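Local atomic coordinates of cyclic nucleotide-binding protein (Ruegeria pomeroyi, PDB entry 3FX3), a protein that probably acts as a DNA-binding transcription regulator of the Crp type, carrying a cyclic nucleotide-binding domain and a helix-turn-helix domain. Residues A52-F66 with S100-S114. Sequence-based numbering, arbitrary orientation.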
# COMPACT_ATOMS: atom_id res chain seq x y z
N ALA B 52 24.05 -3.39 5.52
CA ALA B 52 22.88 -4.16 5.10
C ALA B 52 23.29 -5.09 3.96
O ALA B 52 23.18 -4.75 2.79
CB ALA B 52 21.75 -3.21 4.65
N GLN B 53 23.72 -6.30 4.28
CA GLN B 53 24.33 -7.15 3.28
C GLN B 53 23.37 -8.17 2.70
O GLN B 53 23.75 -8.93 1.84
CB GLN B 53 25.49 -7.90 3.91
CG GLN B 53 26.61 -7.02 4.38
CD GLN B 53 27.61 -7.82 5.20
OE1 GLN B 53 27.27 -8.40 6.27
NE2 GLN B 53 28.83 -7.89 4.70
N ALA B 54 22.13 -8.20 3.20
CA ALA B 54 21.13 -9.14 2.73
C ALA B 54 19.77 -8.55 2.94
O ALA B 54 19.59 -7.61 3.75
CB ALA B 54 21.24 -10.50 3.48
N ILE B 55 18.81 -9.09 2.19
CA ILE B 55 17.41 -8.82 2.40
C ILE B 55 16.83 -10.06 3.07
O ILE B 55 17.22 -11.18 2.74
CB ILE B 55 16.68 -8.56 1.08
CG1 ILE B 55 17.30 -7.34 0.36
CG2 ILE B 55 15.22 -8.31 1.31
CD1 ILE B 55 16.74 -7.11 -1.07
N HIS B 56 15.89 -9.86 3.97
CA HIS B 56 15.45 -10.91 4.89
C HIS B 56 14.02 -11.32 4.68
O HIS B 56 13.15 -10.48 4.52
CB HIS B 56 15.67 -10.45 6.33
CG HIS B 56 16.97 -9.76 6.53
ND1 HIS B 56 18.17 -10.44 6.61
CD2 HIS B 56 17.28 -8.44 6.60
CE1 HIS B 56 19.15 -9.57 6.76
NE2 HIS B 56 18.64 -8.35 6.76
N VAL B 57 13.78 -12.62 4.73
CA VAL B 57 12.47 -13.19 4.61
C VAL B 57 12.24 -14.23 5.73
O VAL B 57 12.97 -15.24 5.81
CB VAL B 57 12.30 -13.90 3.25
CG1 VAL B 57 10.87 -14.38 3.11
CG2 VAL B 57 12.68 -12.96 2.07
N VAL B 58 11.26 -13.98 6.59
CA VAL B 58 10.94 -14.90 7.67
C VAL B 58 10.25 -16.13 7.08
O VAL B 58 9.33 -15.99 6.28
CB VAL B 58 10.05 -14.24 8.73
CG1 VAL B 58 9.79 -15.21 9.93
CG2 VAL B 58 10.68 -12.93 9.19
N ILE B 59 10.77 -17.32 7.39
CA ILE B 59 10.17 -18.58 6.97
C ILE B 59 9.29 -19.12 8.09
O ILE B 59 8.23 -19.70 7.83
CB ILE B 59 11.23 -19.62 6.64
CG1 ILE B 59 12.15 -19.09 5.52
CG2 ILE B 59 10.58 -20.96 6.28
CD1 ILE B 59 11.44 -18.52 4.29
N ASP B 60 9.71 -18.91 9.33
CA ASP B 60 8.94 -19.36 10.50
C ASP B 60 9.29 -18.51 11.71
O ASP B 60 10.45 -18.08 11.83
CB ASP B 60 9.30 -20.82 10.84
CG ASP B 60 8.31 -21.45 11.82
OD1 ASP B 60 7.11 -21.57 11.49
OD2 ASP B 60 8.72 -21.78 12.94
N GLY B 61 8.34 -18.28 12.60
CA GLY B 61 8.60 -17.54 13.84
C GLY B 61 8.35 -16.05 13.70
O GLY B 61 7.76 -15.61 12.73
N TRP B 62 8.77 -15.28 14.70
CA TRP B 62 8.51 -13.84 14.77
C TRP B 62 9.82 -13.09 15.02
O TRP B 62 10.59 -13.45 15.91
CB TRP B 62 7.54 -13.54 15.91
CG TRP B 62 6.14 -13.94 15.61
CD1 TRP B 62 5.57 -15.16 15.79
CD2 TRP B 62 5.12 -13.09 15.06
NE1 TRP B 62 4.25 -15.13 15.38
CE2 TRP B 62 3.96 -13.87 14.92
CE3 TRP B 62 5.09 -11.75 14.66
CZ2 TRP B 62 2.78 -13.36 14.40
CZ3 TRP B 62 3.90 -11.24 14.15
CH2 TRP B 62 2.76 -12.04 14.05
N VAL B 63 10.05 -12.05 14.23
CA VAL B 63 11.24 -11.20 14.36
C VAL B 63 10.78 -9.81 14.70
O VAL B 63 9.82 -9.31 14.12
CB VAL B 63 12.02 -11.19 13.03
CG1 VAL B 63 13.18 -10.20 13.04
CG2 VAL B 63 12.51 -12.60 12.74
N LYS B 64 11.43 -9.16 15.66
CA LYS B 64 11.10 -7.76 15.96
C LYS B 64 12.21 -6.84 15.47
O LYS B 64 13.39 -7.20 15.53
CB LYS B 64 10.84 -7.55 17.44
CG LYS B 64 12.07 -7.45 18.34
CD LYS B 64 11.72 -7.12 19.82
CE LYS B 64 12.86 -7.54 20.75
NZ LYS B 64 12.62 -7.30 22.20
N LEU B 65 11.84 -5.66 15.00
CA LEU B 65 12.79 -4.62 14.67
C LEU B 65 12.60 -3.52 15.72
O LEU B 65 11.47 -3.16 16.02
CB LEU B 65 12.51 -4.05 13.28
CG LEU B 65 13.10 -4.78 12.06
CD1 LEU B 65 13.11 -6.26 12.21
CD2 LEU B 65 12.40 -4.37 10.74
N PHE B 66 13.69 -2.95 16.21
CA PHE B 66 13.61 -1.93 17.26
C PHE B 66 14.79 -0.96 17.17
O PHE B 66 15.86 -1.32 16.67
CB PHE B 66 13.57 -2.61 18.64
CG PHE B 66 14.81 -3.40 18.98
CD1 PHE B 66 14.92 -4.72 18.60
CD2 PHE B 66 15.84 -2.82 19.73
CE1 PHE B 66 16.06 -5.46 18.90
CE2 PHE B 66 16.98 -3.55 20.05
CZ PHE B 66 17.10 -4.88 19.65
N SER B 100 17.80 -2.50 14.90
CA SER B 100 18.27 -3.85 15.16
C SER B 100 17.13 -4.81 14.96
O SER B 100 15.98 -4.40 14.98
CB SER B 100 18.80 -3.95 16.58
OG SER B 100 19.87 -3.03 16.76
N ALA B 101 17.45 -6.09 14.75
CA ALA B 101 16.47 -7.16 14.56
C ALA B 101 16.85 -8.31 15.48
O ALA B 101 18.02 -8.72 15.54
CB ALA B 101 16.48 -7.66 13.14
N GLU B 102 15.86 -8.88 16.14
CA GLU B 102 16.05 -9.95 17.10
C GLU B 102 14.91 -10.93 16.99
O GLU B 102 13.77 -10.50 16.80
CB GLU B 102 16.06 -9.35 18.49
CG GLU B 102 16.47 -10.27 19.57
CD GLU B 102 16.64 -9.52 20.90
OE1 GLU B 102 17.61 -8.72 20.99
OE2 GLU B 102 15.80 -9.72 21.81
N ALA B 103 15.22 -12.21 17.11
CA ALA B 103 14.21 -13.25 17.11
C ALA B 103 13.39 -13.17 18.41
O ALA B 103 13.94 -13.12 19.50
CB ALA B 103 14.87 -14.62 17.01
N VAL B 104 12.07 -13.13 18.26
CA VAL B 104 11.12 -13.08 19.39
C VAL B 104 10.67 -14.49 19.75
O VAL B 104 10.39 -14.76 20.88
CB VAL B 104 9.87 -12.19 19.03
CG1 VAL B 104 8.73 -12.39 20.02
CG2 VAL B 104 10.29 -10.73 18.99
N THR B 105 10.57 -15.38 18.77
CA THR B 105 10.41 -16.80 19.02
C THR B 105 11.61 -17.46 18.34
O THR B 105 12.37 -16.78 17.66
CB THR B 105 9.13 -17.31 18.32
OG1 THR B 105 9.28 -17.08 16.91
CG2 THR B 105 7.91 -16.54 18.83
N PRO B 106 11.78 -18.78 18.51
CA PRO B 106 12.70 -19.43 17.59
C PRO B 106 12.26 -19.14 16.14
O PRO B 106 11.06 -19.15 15.85
CB PRO B 106 12.57 -20.92 17.93
CG PRO B 106 12.02 -20.95 19.34
CD PRO B 106 11.09 -19.74 19.38
N CYS B 107 13.23 -18.83 15.27
CA CYS B 107 12.98 -18.38 13.87
C CYS B 107 13.76 -19.17 12.86
O CYS B 107 14.87 -19.59 13.14
CB CYS B 107 13.46 -16.95 13.70
SG CYS B 107 12.32 -15.87 14.43
N GLU B 108 13.22 -19.30 11.66
CA GLU B 108 13.99 -19.63 10.46
C GLU B 108 13.86 -18.46 9.52
O GLU B 108 12.77 -17.96 9.33
CB GLU B 108 13.44 -20.88 9.76
CG GLU B 108 13.83 -22.14 10.46
CD GLU B 108 13.23 -23.38 9.81
OE1 GLU B 108 12.89 -23.35 8.59
OE2 GLU B 108 13.10 -24.39 10.55
N VAL B 109 14.98 -18.05 8.93
CA VAL B 109 15.01 -16.93 8.00
C VAL B 109 15.77 -17.34 6.74
O VAL B 109 16.73 -18.12 6.78
CB VAL B 109 15.66 -15.72 8.65
CG1 VAL B 109 15.68 -14.51 7.69
CG2 VAL B 109 14.97 -15.39 9.97
N MSE B 110 15.32 -16.81 5.61
CA MSE B 110 16.02 -16.90 4.37
C MSE B 110 16.63 -15.55 4.07
O MSE B 110 15.92 -14.54 3.95
CB MSE B 110 15.06 -17.29 3.24
CG MSE B 110 15.79 -17.64 1.94
SE MSE B 110 14.53 -17.78 0.46
CE MSE B 110 14.06 -15.90 0.28
N HIS B 111 17.93 -15.52 3.91
CA HIS B 111 18.63 -14.27 3.61
C HIS B 111 19.07 -14.29 2.14
O HIS B 111 19.74 -15.22 1.71
CB HIS B 111 19.87 -14.12 4.50
CG HIS B 111 19.61 -14.15 5.97
ND1 HIS B 111 19.22 -13.03 6.68
CD2 HIS B 111 19.79 -15.13 6.89
CE1 HIS B 111 19.08 -13.35 7.95
NE2 HIS B 111 19.46 -14.61 8.12
N ILE B 112 18.73 -13.26 1.38
CA ILE B 112 19.21 -13.11 0.01
C ILE B 112 20.34 -12.09 0.01
O ILE B 112 20.10 -10.93 0.35
CB ILE B 112 18.13 -12.60 -0.92
CG1 ILE B 112 16.91 -13.53 -0.92
CG2 ILE B 112 18.69 -12.50 -2.36
CD1 ILE B 112 17.22 -14.93 -1.36
N PRO B 113 21.56 -12.51 -0.34
CA PRO B 113 22.64 -11.51 -0.30
C PRO B 113 22.35 -10.35 -1.24
O PRO B 113 21.91 -10.56 -2.35
CB PRO B 113 23.89 -12.27 -0.73
CG PRO B 113 23.55 -13.70 -0.58
CD PRO B 113 22.05 -13.85 -0.67
N SER B 114 22.58 -9.13 -0.78
CA SER B 114 22.29 -7.96 -1.58
C SER B 114 22.96 -7.97 -2.95
O SER B 114 22.29 -7.68 -3.95
CB SER B 114 22.71 -6.69 -0.83
OG SER B 114 22.00 -6.63 0.38
O HOH W 1 15.07 -7.40 23.12
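His56 and His111 face each other across a non-hydrogen-bonded antiparallel pair and are joined edge to edge. His56 ND1 lies 2.8 Å from His111 ND1 in a hydrogen bond, so one ring must carry the proton there and the other accept it. The ring planes stand at 88°, yet each nitrogen stays in the plane of the other ring. The far nitrogens fix the ring rotation: His56 NE2 bonds to Tyr97 OH and His111 NE2 to Tyr39 OH. Val109 CG1 lies over one face of the His111 ring, toward its rim, 3.6 Å above the plane.

At the other end, Ser100 CB sits over a face of the Phe66 ring in a CH-pi contact, 4.0 Å from its centroid, while Glu102 CB meets the ring edge. Phe66 CG is wedged between its backbone N and carbonyl carbon (chi1 63°), which turns the ring back over strand 100-103. Alongside, Lys64 NZ and Glu102 OE2 remain 4.0 Å apart, bridged by a water.

At Ile59 the chain turns a corner, leaving the pair 54-58/107-113 for the pair 62-66/100-103. Ile59 N and Asp60 N both bond to Glu108 O, approaching from the same face of its plane: a classic beta bulge. Just beyond, Thr105 OG1 accepts from Trp62 N at 2.9 Å and donates to Pro106 O. A valine in place of Thr105 would probably leave Trp62 N without this acceptor and Pro106 O without the hydroxyl that bonds to it.

The paired segments run through both sheets of the cyclic nucleotide-binding beta-roll. Strands 54-58 and 107-113 lie between 84-86 and 35-39; strands 62-68 and 100-103 lie between 74-81 and 44-46. Leu45 packs on Val63, Ala101 and Val109, while helix 88-93 touches Ala52, Ile55 and Ser114.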